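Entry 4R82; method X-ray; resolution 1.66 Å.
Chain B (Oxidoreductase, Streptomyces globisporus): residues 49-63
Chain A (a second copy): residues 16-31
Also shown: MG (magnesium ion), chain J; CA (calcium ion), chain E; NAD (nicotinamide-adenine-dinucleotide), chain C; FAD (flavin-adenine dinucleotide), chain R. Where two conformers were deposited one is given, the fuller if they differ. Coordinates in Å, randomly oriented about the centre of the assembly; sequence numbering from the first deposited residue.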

ATOM      1  N   ALA B  49      -7.983   7.917   0.118  1.00 10.13           N
ATOM      2  CA  ALA B  49      -7.095   7.070  -0.673  1.00  9.93           C
ATOM      3  C   ALA B  49      -6.476   5.998   0.210  1.00 12.32           C
ATOM      4  O   ALA B  49      -5.949   6.307   1.291  1.00 15.10           O
ATOM      5  CB  ALA B  49      -5.999   7.917  -1.317  1.00 11.96           C
ATOM      6  N   ASN B  50      -6.526   4.752  -0.245  1.00 12.99           N
ATOM      7  CA  ASN B  50      -5.819   3.669   0.433  1.00 13.61           C
ATOM      8  C   ASN B  50      -4.636   3.149  -0.395  1.00 14.35           C
ATOM      9  O   ASN B  50      -3.919   2.237   0.030  1.00 13.40           O
ATOM     10  CB  ASN B  50      -6.779   2.523   0.808  1.00 14.64           C
ATOM     11  CG  ASN B  50      -7.115   1.623  -0.364  1.00 18.19           C
ATOM     12  OD1 ASN B  50      -7.292   2.081  -1.500  1.00 19.09           O
ATOM     13  ND2 ASN B  50      -7.211   0.323  -0.091  1.00 22.84           N
ATOM     14  N   SER B  51      -4.413   3.738  -1.573  1.00 13.25           N
ATOM     15  CA  SER B  51      -3.308   3.306  -2.430  1.00 14.41           C
ATOM     16  C   SER B  51      -1.987   3.950  -2.019  1.00 14.80           C
ATOM     17  O   SER B  51      -0.978   3.789  -2.700  1.00 20.15           O
ATOM     18  CB  SER B  51      -3.593   3.618  -3.900  1.00 18.91           C
ATOM     19  OG  SER B  51      -3.832   5.004  -4.063  1.00 19.47           O
ATOM     20  N   PHE B  52      -1.998   4.665  -0.903  1.00 16.25           N
ATOM     21  CA  PHE B  52      -0.773   5.237  -0.364  1.00 14.97           C
ATOM     22  C   PHE B  52       0.235   4.139  -0.089  1.00 19.36           C
ATOM     23  O   PHE B  52      -0.103   3.117   0.513  1.00 18.39           O
ATOM     24  CB  PHE B  52      -1.076   5.973   0.937  1.00 12.03           C
ATOM     25  CG  PHE B  52       0.146   6.467   1.634  1.00 13.59           C
ATOM     26  CD1 PHE B  52       0.716   7.684   1.276  1.00 14.32           C
ATOM     27  CD2 PHE B  52       0.755   5.700   2.617  1.00 21.50           C
ATOM     28  CE1 PHE B  52       1.855   8.143   1.910  1.00 17.18           C
ATOM     29  CE2 PHE B  52       1.905   6.146   3.251  1.00 24.33           C
ATOM     30  CZ  PHE B  52       2.453   7.366   2.903  1.00 21.38           C
ATOM     31  N   THR B  53       1.477   4.367  -0.505  1.00 12.17           N
ATOM     32  CA  THR B  53       2.536   3.384  -0.344  1.00 11.78           C
ATOM     33  C   THR B  53       3.826   4.136  -0.080  1.00 10.85           C
ATOM     34  O   THR B  53       4.133   5.086  -0.795  1.00 13.80           O
ATOM     35  CB  THR B  53       2.698   2.597  -1.637  1.00 17.00           C
ATOM     36  OG1 THR B  53       1.455   1.945  -1.948  1.00 24.72           O
ATOM     37  CG2 THR B  53       3.787   1.554  -1.515  1.00 15.77           C
ATOM     38  N   SER B  54       4.577   3.737   0.937  1.00 11.51           N
ATOM     39  CA  SER B  54       5.888   4.340   1.117  1.00 11.57           C
ATOM     40  C   SER B  54       6.886   3.597   0.234  1.00 14.95           C
ATOM     41  O   SER B  54       6.859   2.361   0.145  1.00 16.57           O
ATOM     42  CB  SER B  54       6.291   4.352   2.586  1.00 13.88           C
ATOM     43  OG  SER B  54       6.104   3.089   3.203  1.00 16.91           O
ATOM     44  N   VAL B  55       7.754   4.355  -0.438  1.00  9.91           N
ATOM     45  CA  VAL B  55       8.553   3.801  -1.531  1.00  8.67           C
ATOM     46  C   VAL B  55      10.041   3.751  -1.215  1.00 13.32           C
ATOM     47  O   VAL B  55      10.678   2.699  -1.329  1.00 13.87           O
ATOM     48  CB  VAL B  55       8.341   4.608  -2.829  1.00  9.85           C
ATOM     49  CG1 VAL B  55       9.231   4.085  -3.947  1.00 10.66           C
ATOM     50  CG2 VAL B  55       6.862   4.526  -3.263  1.00 12.79           C
ATOM     51  N   SER B  56      10.587   4.892  -0.819  1.00 11.21           N
ATOM     52  CA  SER B  56      12.035   5.052  -0.745  1.00 11.13           C
ATOM     53  C   SER B  56      12.447   5.832   0.495  1.00 10.25           C
ATOM     54  O   SER B  56      11.715   6.714   0.953  1.00 12.67           O
ATOM     55  CB  SER B  56      12.509   5.807  -1.996  1.00 12.31           C
ATOM     56  OG  SER B  56      13.893   6.164  -1.952  1.00 13.75           O
ATOM     57  N   LEU B  57      13.625   5.517   1.019  1.00 12.57           N
ATOM     58  CA  LEU B  57      14.186   6.288   2.130  1.00 12.85           C
ATOM     59  C   LEU B  57      15.033   7.445   1.633  1.00 17.90           C
ATOM     60  O   LEU B  57      14.941   8.559   2.159  1.00 18.36           O
ATOM     61  CB  LEU B  57      15.019   5.401   3.065  1.00 16.09           C
ATOM     62  CG  LEU B  57      14.279   4.258   3.772  1.00 18.41           C
ATOM     63  CD1 LEU B  57      15.211   3.475   4.683  1.00 23.08           C
ATOM     64  CD2 LEU B  57      13.107   4.788   4.565  1.00 16.48           C
ATOM     65  N   SER B  58      15.899   7.182   0.657  1.00 15.79           N
ATOM     66  CA  SER B  58      16.728   8.240   0.105  0.63 15.93           C
ATOM     67  C   SER B  58      16.693   8.208  -1.416  1.00 20.62           C
ATOM     68  O   SER B  58      17.248   7.302  -2.035  1.00 21.77           O
ATOM     69  CB  SER B  58      18.162   8.134   0.611  0.63 21.93           C
ATOM     70  OG  SER B  58      18.854   9.348   0.384  0.63 27.96           O
ATOM     71  N   PRO B  59      16.009   9.198  -2.028  1.00 20.36           N
ATOM     72  CA  PRO B  59      15.257  10.290  -1.392  1.00 20.19           C
ATOM     73  C   PRO B  59      14.008   9.755  -0.713  1.00 15.54           C
ATOM     74  O   PRO B  59      13.592   8.632  -1.008  1.00 15.72           O
ATOM     75  CB  PRO B  59      14.864  11.179  -2.578  1.00 22.22           C
ATOM     76  CG  PRO B  59      14.808  10.242  -3.729  1.00 22.41           C
ATOM     77  CD  PRO B  59      15.939   9.283  -3.500  1.00 22.54           C
ATOM     78  N   PRO B  60      13.427  10.527   0.213  1.00 14.31           N
ATOM     79  CA  PRO B  60      12.237  10.048   0.920  1.00 12.15           C
ATOM     80  C   PRO B  60      11.000  10.151   0.029  1.00 15.03           C
ATOM     81  O   PRO B  60      10.508  11.268  -0.203  1.00 14.61           O
ATOM     82  CB  PRO B  60      12.138  11.003   2.123  1.00 13.94           C
ATOM     83  CG  PRO B  60      12.852  12.249   1.680  1.00 15.70           C
ATOM     84  CD  PRO B  60      13.959  11.783   0.781  1.00 16.62           C
ATOM     85  N   LEU B  61      10.512   9.012  -0.469  1.00 10.71           N
ATOM     86  CA  LEU B  61       9.429   9.022  -1.457  1.00  9.55           C
ATOM     87  C   LEU B  61       8.235   8.196  -1.029  1.00  9.87           C
ATOM     88  O   LEU B  61       8.387   7.152  -0.394  1.00 14.07           O
ATOM     89  CB  LEU B  61       9.922   8.461  -2.791  1.00 11.31           C
ATOM     90  CG  LEU B  61      11.105   9.162  -3.433  1.00 14.31           C
ATOM     91  CD1 LEU B  61      11.437   8.512  -4.774  1.00 14.64           C
ATOM     92  CD2 LEU B  61      10.818  10.655  -3.581  1.00 14.97           C
ATOM     93  N   VAL B  62       7.047   8.671  -1.408  1.00 10.28           N
ATOM     94  CA  VAL B  62       5.804   7.914  -1.241  1.00 11.42           C
ATOM     95  C   VAL B  62       5.065   7.998  -2.565  1.00 10.33           C
ATOM     96  O   VAL B  62       5.406   8.826  -3.417  1.00 12.75           O
ATOM     97  CB  VAL B  62       4.915   8.500  -0.118  1.00 12.71           C
ATOM     98  CG1 VAL B  62       5.616   8.434   1.234  1.00 10.40           C
ATOM     99  CG2 VAL B  62       4.496   9.945  -0.458  1.00 14.04           C
ATOM    100  N   LEU B  63       4.065   7.146  -2.759  1.00 10.81           N
ATOM    101  CA  LEU B  63       3.213   7.280  -3.940  1.00  7.63           C
ATOM    102  C   LEU B  63       1.748   7.135  -3.575  1.00 11.11           C
ATOM    103  O   LEU B  63       1.406   6.578  -2.522  1.00 11.80           O
ATOM    104  CB  LEU B  63       3.588   6.280  -5.056  1.00  9.66           C
ATOM    105  CG  LEU B  63       3.477   4.763  -4.846  1.00 10.44           C
ATOM    106  CD1 LEU B  63       2.018   4.284  -4.926  1.00 11.33           C
ATOM    107  CD2 LEU B  63       4.312   4.011  -5.878  1.00 10.15           C
TER
HETATM  108 MG    MG J 208       0.201   0.160  -0.566  1.00 30.23          MG
HETATM  109 CA    CA E 203      19.111  12.786  12.781  1.00 16.41          CA
HETATM  110  PA  NAD C 201      10.643  -1.030  10.427  1.00 24.48           P
HETATM  111  O1A NAD C 201      11.435  -2.021   9.577  1.00 33.60           O
HETATM  112  O2A NAD C 201      10.215  -1.709  11.713  1.00 31.15           O
HETATM  113  O5B NAD C 201       9.337  -0.658   9.639  1.00 18.02           O
HETATM  114  C5B NAD C 201       8.744   0.590   9.653  1.00 15.09           C
HETATM  115  C4B NAD C 201       8.363   1.129   8.342  1.00 13.68           C
HETATM  116  O4B NAD C 201       9.534   1.460   7.647  1.00 14.96           O
HETATM  117  C3B NAD C 201       7.648   0.128   7.536  1.00 18.43           C
HETATM  118  O3B NAD C 201       6.667   0.782   6.788  1.00 24.45           O
HETATM  119  C2B NAD C 201       8.662  -0.393   6.626  1.00 14.60           C
HETATM  120  O2B NAD C 201       8.110  -0.932   5.478  1.00 17.34           O
HETATM  121  C1B NAD C 201       9.458   0.794   6.348  1.00 16.36           C
HETATM  122  N9A NAD C 201      10.824   0.518   5.882  1.00 13.13           N
HETATM  123  C8A NAD C 201      11.795  -0.134   6.550  1.00 14.67           C
HETATM  124  N7A NAD C 201      12.915  -0.189   5.809  1.00 13.42           N
HETATM  125  C5A NAD C 201      12.655   0.438   4.640  1.00 13.13           C
HETATM  126  C6A NAD C 201      13.403   0.698   3.491  1.00 14.09           C
HETATM  127  N6A NAD C 201      14.716   0.275   3.395  1.00 15.10           N
HETATM  128  N1A NAD C 201      12.833   1.373   2.483  1.00 14.18           N
HETATM  129  C2A NAD C 201      11.559   1.789   2.542  1.00 14.83           C
HETATM  130  N3A NAD C 201      10.814   1.564   3.634  1.00 14.93           N
HETATM  131  C4A NAD C 201      11.330   0.892   4.685  1.00 12.36           C
HETATM  132  O3  NAD C 201      11.538   0.216  10.778  1.00 23.17           O
HETATM  133  N1  FAD R 207      -9.756   6.633  -5.179  1.00 10.08           N
HETATM  134  C2  FAD R 207      -8.575   6.676  -5.785  1.00 13.15           C
HETATM  135  O2  FAD R 207      -8.491   7.287  -7.020  1.00 13.70           O
HETATM  136  N3  FAD R 207      -7.462   6.175  -5.260  1.00 11.19           N
HETATM  137  C4  FAD R 207      -7.510   5.566  -4.068  1.00 12.01           C
HETATM  138  O4  FAD R 207      -6.333   5.047  -3.528  1.00 13.53           O
HETATM  139  C4X FAD R 207      -8.765   5.475  -3.384  1.00  9.30           C
HETATM  140  N5  FAD R 207      -8.846   4.847  -2.178  1.00 11.86           N
HETATM  141  C5X FAD R 207     -10.051   4.810  -1.532  1.00 10.35           C
HETATM  142  C6  FAD R 207     -10.114   4.171  -0.269  1.00 10.42           C
HETATM  143  C7  FAD R 207     -11.343   4.087   0.404  1.00 11.31           C
HETATM  144  C7M FAD R 207     -11.432   3.408   1.785  1.00 15.58           C
HETATM  145  C8  FAD R 207     -12.493   4.651  -0.181  1.00 12.54           C
HETATM  146  C8M FAD R 207     -13.809   4.566   0.546  1.00 13.68           C
HETATM  147  C9  FAD R 207     -12.433   5.295  -1.431  1.00 10.16           C
HETATM  148  C9A FAD R 207     -11.195   5.367  -2.117  1.00 10.80           C
HETATM  149  N10 FAD R 207     -11.124   5.991  -3.339  1.00 10.62           N
HETATM  150  C10 FAD R 207      -9.901   6.033  -3.965  1.00 11.14           C
HETATM  151  C1' FAD R 207     -12.302   6.580  -3.971  1.00 12.69           C
HETATM  152  C2' FAD R 207     -12.410   8.082  -3.749  1.00 13.08           C
HETATM  153  O2' FAD R 207     -12.119   8.397  -2.390  1.00 12.69           O
HETATM  154  C3' FAD R 207     -13.839   8.514  -4.072  1.00 17.12           C
HETATM  155  O3' FAD R 207     -14.769   7.689  -3.414  1.00 21.10           O
HETATM  156  C4' FAD R 207     -14.176   8.318  -5.521  1.00 27.56           C
HETATM  157  O4' FAD R 207     -13.014   8.408  -6.300  1.00 37.99           O
HETATM  158  C5' FAD R 207     -15.337   9.238  -5.993  1.00 22.56           C
HETATM  159  O5' FAD R 207     -14.959  10.603  -6.221  1.00 33.37           O
HETATM  160  P   FAD R 207     -13.601  10.971  -7.058  1.00 36.22           P
HETATM  161  O1P FAD R 207     -13.521  10.040  -8.259  1.00 38.54           O
HETATM  162  O2P FAD R 207     -12.408  10.746  -6.157  1.00 48.50           O
HETATM  163  O3P FAD R 207     -13.597  12.407  -7.511  1.00 42.37           O
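Chain A 16-31: DPKDRVQLRRVFGDFP

Residues 16-31 of chain A open with a type I beta turn from A:Asp16 to A:Asp19, continue as a helix from A:Arg20 to about A:Phe27, and leave it through a second type I turn, A:Phe27 to A:Phe30. The side chain of A:Asp19 caps the helix, its OD1 accepting from A:Gln22 N at 2.9 Å. The helix runs nearly antiparallel to strand 53-56 of chain B, at 157° with axes 10.1 Å apart at closest approach, so that A:Pro17 lies near B:Pro60 and A:Phe30 near B:Phe52.

B:Leu57, the most extensively covered residue, points toward the helix. Its CD2 packs 3.7 Å from both A:Leu23 CD2 and A:Phe27 CE2, while its CB lies over one face of the A:Arg20 guanidinium. The CA-to-CB bond of A:Phe27 points sideways, but its ring reaches back to chain B: B:Ser54 CB sits over the face, 3.4 Å from A:Phe27 CG, and B:Val62 CG1 approaches A:Phe27 CE1 at 3.8 Å. A:Phe30 receives the edge of the B:Phe52 ring on its face, with B:Phe52 CD2 3.6 Å from A:Phe30 CG.

No direct hydrogen bond joins the stretches; instead, one water donates to both A:Pro17 O (2.7 Å) and B:Leu57 O (2.6 Å), bridging the two backbones.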

ATOM      1  N   ASP A  16      12.128  14.677  10.612  1.00 19.94           N
ATOM      2  CA  ASP A  16      13.130  15.129   9.645  1.00 18.29           C
ATOM      3  C   ASP A  16      13.252  14.048   8.579  1.00 17.09           C
ATOM      4  O   ASP A  16      13.743  12.957   8.865  1.00 17.35           O
ATOM      5  CB  ASP A  16      14.473  15.305  10.362  1.00 21.16           C
ATOM      6  CG  ASP A  16      15.637  15.588   9.412  1.00 29.07           C
ATOM      7  OD1 ASP A  16      15.413  15.809   8.206  1.00 23.65           O
ATOM      8  OD2 ASP A  16      16.794  15.604   9.900  1.00 30.77           O
ATOM      9  N   PRO A  17      12.785  14.327   7.350  1.00 18.86           N
ATOM     10  CA  PRO A  17      12.757  13.294   6.306  1.00 19.94           C
ATOM     11  C   PRO A  17      14.143  12.747   5.971  1.00 22.41           C
ATOM     12  O   PRO A  17      14.222  11.662   5.387  1.00 21.71           O
ATOM     13  CB  PRO A  17      12.185  14.036   5.092  1.00 25.67           C
ATOM     14  CG  PRO A  17      11.413  15.159   5.671  1.00 28.17           C
ATOM     15  CD  PRO A  17      12.170  15.584   6.893  1.00 23.68           C
ATOM     16  N   LYS A  18      15.197  13.473   6.339  1.00 20.98           N
ATOM     17  CA  LYS A  18      16.566  13.009   6.130  1.00 18.81           C
ATOM     18  C   LYS A  18      16.999  12.012   7.197  1.00 21.14           C
ATOM     19  O   LYS A  18      18.029  11.342   7.053  1.00 21.40           O
ATOM     20  CB  LYS A  18      17.544  14.186   6.105  1.00 26.02           C
ATOM     21  CG  LYS A  18      17.402  15.083   4.880  1.00 33.91           C
ATOM     22  CD  LYS A  18      18.541  16.097   4.794  1.00 35.19           C
ATOM     23  N   ASP A  19      16.227  11.920   8.278  1.00 15.98           N
ATOM     24  CA  ASP A  19      16.546  10.979   9.345  1.00 15.29           C
ATOM     25  C   ASP A  19      15.796   9.693   9.037  1.00 14.35           C
ATOM     26  O   ASP A  19      14.566   9.656   9.121  1.00 14.82           O
ATOM     27  CB  ASP A  19      16.115  11.559  10.695  1.00 15.86           C
ATOM     28  CG  ASP A  19      16.601  10.733  11.876  1.00 18.90           C
ATOM     29  OD1 ASP A  19      16.064   9.626  12.101  1.00 19.59           O
ATOM     30  OD2 ASP A  19      17.509  11.195  12.586  1.00 19.20           O
ATOM     31  N   ARG A  20      16.519   8.643   8.652  1.00 18.64           N
ATOM     32  CA  ARG A  20      15.843   7.418   8.228  0.57 16.42           C
ATOM     33  C   ARG A  20      15.194   6.647   9.384  1.00 15.75           C
ATOM     34  O   ARG A  20      14.263   5.873   9.151  1.00 16.80           O
ATOM     35  CB  ARG A  20      16.773   6.534   7.378  0.57 18.53           C
ATOM     36  CG  ARG A  20      17.091   7.165   6.018  0.57 19.37           C
ATOM     37  CD  ARG A  20      18.413   6.683   5.419  0.57 19.95           C
ATOM     38  NE  ARG A  20      18.375   5.299   4.957  0.57 22.84           N
ATOM     39  CZ  ARG A  20      18.637   4.920   3.709  0.57 23.81           C
ATOM     40  NH1 ARG A  20      18.957   5.817   2.792  0.57 22.39           N
ATOM     41  NH2 ARG A  20      18.582   3.639   3.375  0.57 27.94           N
ATOM     42  N   VAL A  21      15.665   6.859  10.607  1.00 15.04           N
ATOM     43  CA  VAL A  21      15.009   6.284  11.779  1.00 17.29           C
ATOM     44  C   VAL A  21      13.614   6.907  11.905  1.00 19.44           C
ATOM     45  O   VAL A  21      12.602   6.203  12.022  1.00 17.58           O
ATOM     46  CB  VAL A  21      15.835   6.514  13.065  1.00 20.48           C
ATOM     47  CG1 VAL A  21      15.043   6.103  14.286  1.00 24.31           C
ATOM     48  CG2 VAL A  21      17.119   5.728  12.995  1.00 24.39           C
ATOM     49  N   GLN A  22      13.562   8.234  11.846  1.00 16.56           N
ATOM     50  CA  GLN A  22      12.293   8.957  11.920  1.00 15.39           C
ATOM     51  C   GLN A  22      11.382   8.690  10.737  1.00 16.82           C
ATOM     52  O   GLN A  22      10.165   8.564  10.889  1.00 14.83           O
ATOM     53  CB  GLN A  22      12.548  10.465  12.024  1.00 15.95           C
ATOM     54  CG  GLN A  22      13.048  10.920  13.371  1.00 22.18           C
ATOM     55  CD  GLN A  22      12.814  12.401  13.567  1.00 26.84           C
ATOM     56  OE1 GLN A  22      13.295  13.219  12.789  1.00 22.49           O
ATOM     57  NE2 GLN A  22      12.032  12.751  14.583  1.00 37.73           N
ATOM     58  N   LEU A  23      11.964   8.620   9.548  1.00 13.19           N
ATOM     59  CA  LEU A  23      11.176   8.352   8.352  1.00 13.00           C
ATOM     60  C   LEU A  23      10.540   6.974   8.443  1.00 13.68           C
ATOM     61  O   LEU A  23       9.381   6.780   8.048  1.00 13.62           O
ATOM     62  CB  LEU A  23      12.055   8.450   7.106  1.00 12.87           C
ATOM     63  CG  LEU A  23      11.302   8.435   5.776  1.00 14.78           C
ATOM     64  CD1 LEU A  23      10.378   9.653   5.665  1.00 15.26           C
ATOM     65  CD2 LEU A  23      12.295   8.395   4.620  1.00 23.06           C
ATOM     66  N   ARG A  24      11.277   6.005   8.969  1.00 12.79           N
ATOM     67  CA  ARG A  24      10.713   4.664   9.060  1.00 12.30           C
ATOM     68  C   ARG A  24       9.602   4.642  10.097  1.00 14.74           C
ATOM     69  O   ARG A  24       8.654   3.884   9.958  1.00 16.30           O
ATOM     70  CB  ARG A  24      11.790   3.625   9.373  1.00 14.82           C
ATOM     71  CG  ARG A  24      12.585   3.226   8.135  1.00 14.12           C
ATOM     72  CD  ARG A  24      13.884   2.505   8.489  1.00 15.13           C
ATOM     73  NE  ARG A  24      13.651   1.185   9.067  1.00 15.93           N
ATOM     74  CZ  ARG A  24      14.564   0.218   9.102  1.00 17.21           C
ATOM     75  NH1 ARG A  24      14.272  -0.953   9.653  1.00 16.82           N
ATOM     76  NH2 ARG A  24      15.772   0.422   8.585  1.00 16.57           N
ATOM     77  N   ARG A  25       9.712   5.482  11.121  1.00 12.03           N
ATOM     78  CA  ARG A  25       8.630   5.600  12.104  1.00 13.39           C
ATOM     79  C   ARG A  25       7.351   6.084  11.444  1.00 17.56           C
ATOM     80  O   ARG A  25       6.271   5.531  11.683  1.00 15.57           O
ATOM     81  CB  ARG A  25       8.985   6.557  13.235  1.00 15.94           C
ATOM     82  CG  ARG A  25       9.992   6.018  14.217  1.00 19.64           C
ATOM     83  CD  ARG A  25      10.151   6.975  15.386  1.00 25.35           C
ATOM     84  NE  ARG A  25      11.224   6.545  16.266  1.00 39.47           N
ATOM     85  CZ  ARG A  25      12.146   7.364  16.760  1.00 47.36           C
ATOM     86  NH1 ARG A  25      12.115   8.654  16.458  1.00 44.88           N
ATOM     87  NH2 ARG A  25      13.095   6.894  17.557  1.00 52.14           N
ATOM     88  N   VAL A  26       7.454   7.122  10.621  1.00 11.83           N
ATOM     89  CA  VAL A  26       6.240   7.650   9.987  1.00 11.94           C
ATOM     90  C   VAL A  26       5.720   6.733   8.876  1.00 14.08           C
ATOM     91  O   VAL A  26       4.500   6.610   8.694  1.00 13.16           O
ATOM     92  CB  VAL A  26       6.382   9.133   9.526  1.00 15.17           C
ATOM     93  CG1 VAL A  26       7.250   9.240   8.296  1.00 16.40           C
ATOM     94  CG2 VAL A  26       5.003   9.736   9.257  1.00 16.29           C
ATOM     95  N   PHE A  27       6.618   6.066   8.148  1.00 11.49           N
ATOM     96  CA  PHE A  27       6.161   5.077   7.177  1.00  9.75           C
ATOM     97  C   PHE A  27       5.358   3.982   7.882  1.00 15.73           C
ATOM     98  O   PHE A  27       4.356   3.476   7.340  1.00 12.54           O
ATOM     99  CB  PHE A  27       7.334   4.443   6.420  1.00 10.91           C
ATOM    100  CG  PHE A  27       7.930   5.324   5.347  1.00 11.63           C
ATOM    101  CD1 PHE A  27       7.357   6.543   5.021  1.00 15.59           C
ATOM    102  CD2 PHE A  27       9.054   4.901   4.644  1.00 13.61           C
ATOM    103  CE1 PHE A  27       7.911   7.343   4.024  1.00 12.66           C
ATOM    104  CE2 PHE A  27       9.602   5.687   3.631  1.00 12.68           C
ATOM    105  CZ  PHE A  27       9.027   6.906   3.326  1.00 13.26           C
ATOM    106  N   GLY A  28       5.779   3.642   9.099  1.00 13.77           N
ATOM    107  CA  GLY A  28       5.135   2.590   9.867  1.00 16.38           C
ATOM    108  C   GLY A  28       3.762   2.977  10.380  1.00 13.62           C
ATOM    109  O   GLY A  28       2.996   2.107  10.835  1.00 13.32           O
ATOM    110  N   ASP A  29       3.441   4.268  10.320  1.00 11.41           N
ATOM    111  CA  ASP A  29       2.138   4.739  10.786  1.00 11.34           C
ATOM    112  C   ASP A  29       0.989   4.337   9.852  1.00 10.94           C
ATOM    113  O   ASP A  29      -0.159   4.290  10.282  1.00 13.42           O
ATOM    114  CB  ASP A  29       2.127   6.254  11.008  1.00 11.82           C
ATOM    115  CG  ASP A  29       2.903   6.670  12.226  1.00 18.19           C
ATOM    116  OD1 ASP A  29       2.941   5.907  13.218  1.00 18.34           O
ATOM    117  OD2 ASP A  29       3.458   7.782  12.198  1.00 17.58           O
ATOM    118  N   PHE A  30       1.290   4.058   8.590  1.00 10.25           N
ATOM    119  CA  PHE A  30       0.267   3.551   7.677  1.00 10.84           C
ATOM    120  C   PHE A  30       0.279   2.031   7.709  1.00 11.23           C
ATOM    121  O   PHE A  30       1.255   1.404   7.283  1.00 11.63           O
ATOM    122  CB  PHE A  30       0.520   4.049   6.254  1.00 10.79           C
ATOM    123  CG  PHE A  30      -0.521   3.599   5.264  1.00 11.00           C
ATOM    124  CD1 PHE A  30      -1.751   4.245   5.199  1.00 11.96           C
ATOM    125  CD2 PHE A  30      -0.272   2.544   4.402  1.00 12.77           C
ATOM    126  CE1 PHE A  30      -2.716   3.849   4.283  1.00 16.00           C
ATOM    127  CE2 PHE A  30      -1.235   2.138   3.486  1.00 12.64           C
ATOM    128  CZ  PHE A  30      -2.459   2.788   3.435  1.00 12.31           C
ATOM    129  N   PRO A  31      -0.815   1.425   8.204  1.00 11.36           N
ATOM    130  CA  PRO A  31      -0.887  -0.033   8.354  1.00 11.82           C
ATOM    131  C   PRO A  31      -1.023  -0.715   7.007  1.00 11.48           C
ATOM    132  O   PRO A  31      -1.630  -0.148   6.095  1.00 10.67           O
ATOM    133  CB  PRO A  31      -2.197  -0.251   9.130  1.00 12.41           C
ATOM    134  CG  PRO A  31      -2.638   1.103   9.601  1.00 19.27           C
ATOM    135  CD  PRO A  31      -2.039   2.101   8.677  1.00 12.07           C
TER
HETATM  136  O   HOH W   1      18.943  13.652  10.420  1.00 20.85           O
HETATM  137  O   HOH W   2      17.319  14.304  12.758  1.00 27.40           O
HETATM  138  O   HOH W   3      15.990  10.370   3.760  1.00 23.30           O
HETATM  139  O   HOH W   4       3.863   2.563   4.705  1.00 22.55           O
HETATM  140  O   HOH W   5      -1.826   0.620  -0.253  1.00 27.96           O
HETATM  141  O   HOH W   6       1.390  -1.153   0.673  1.00 24.48           O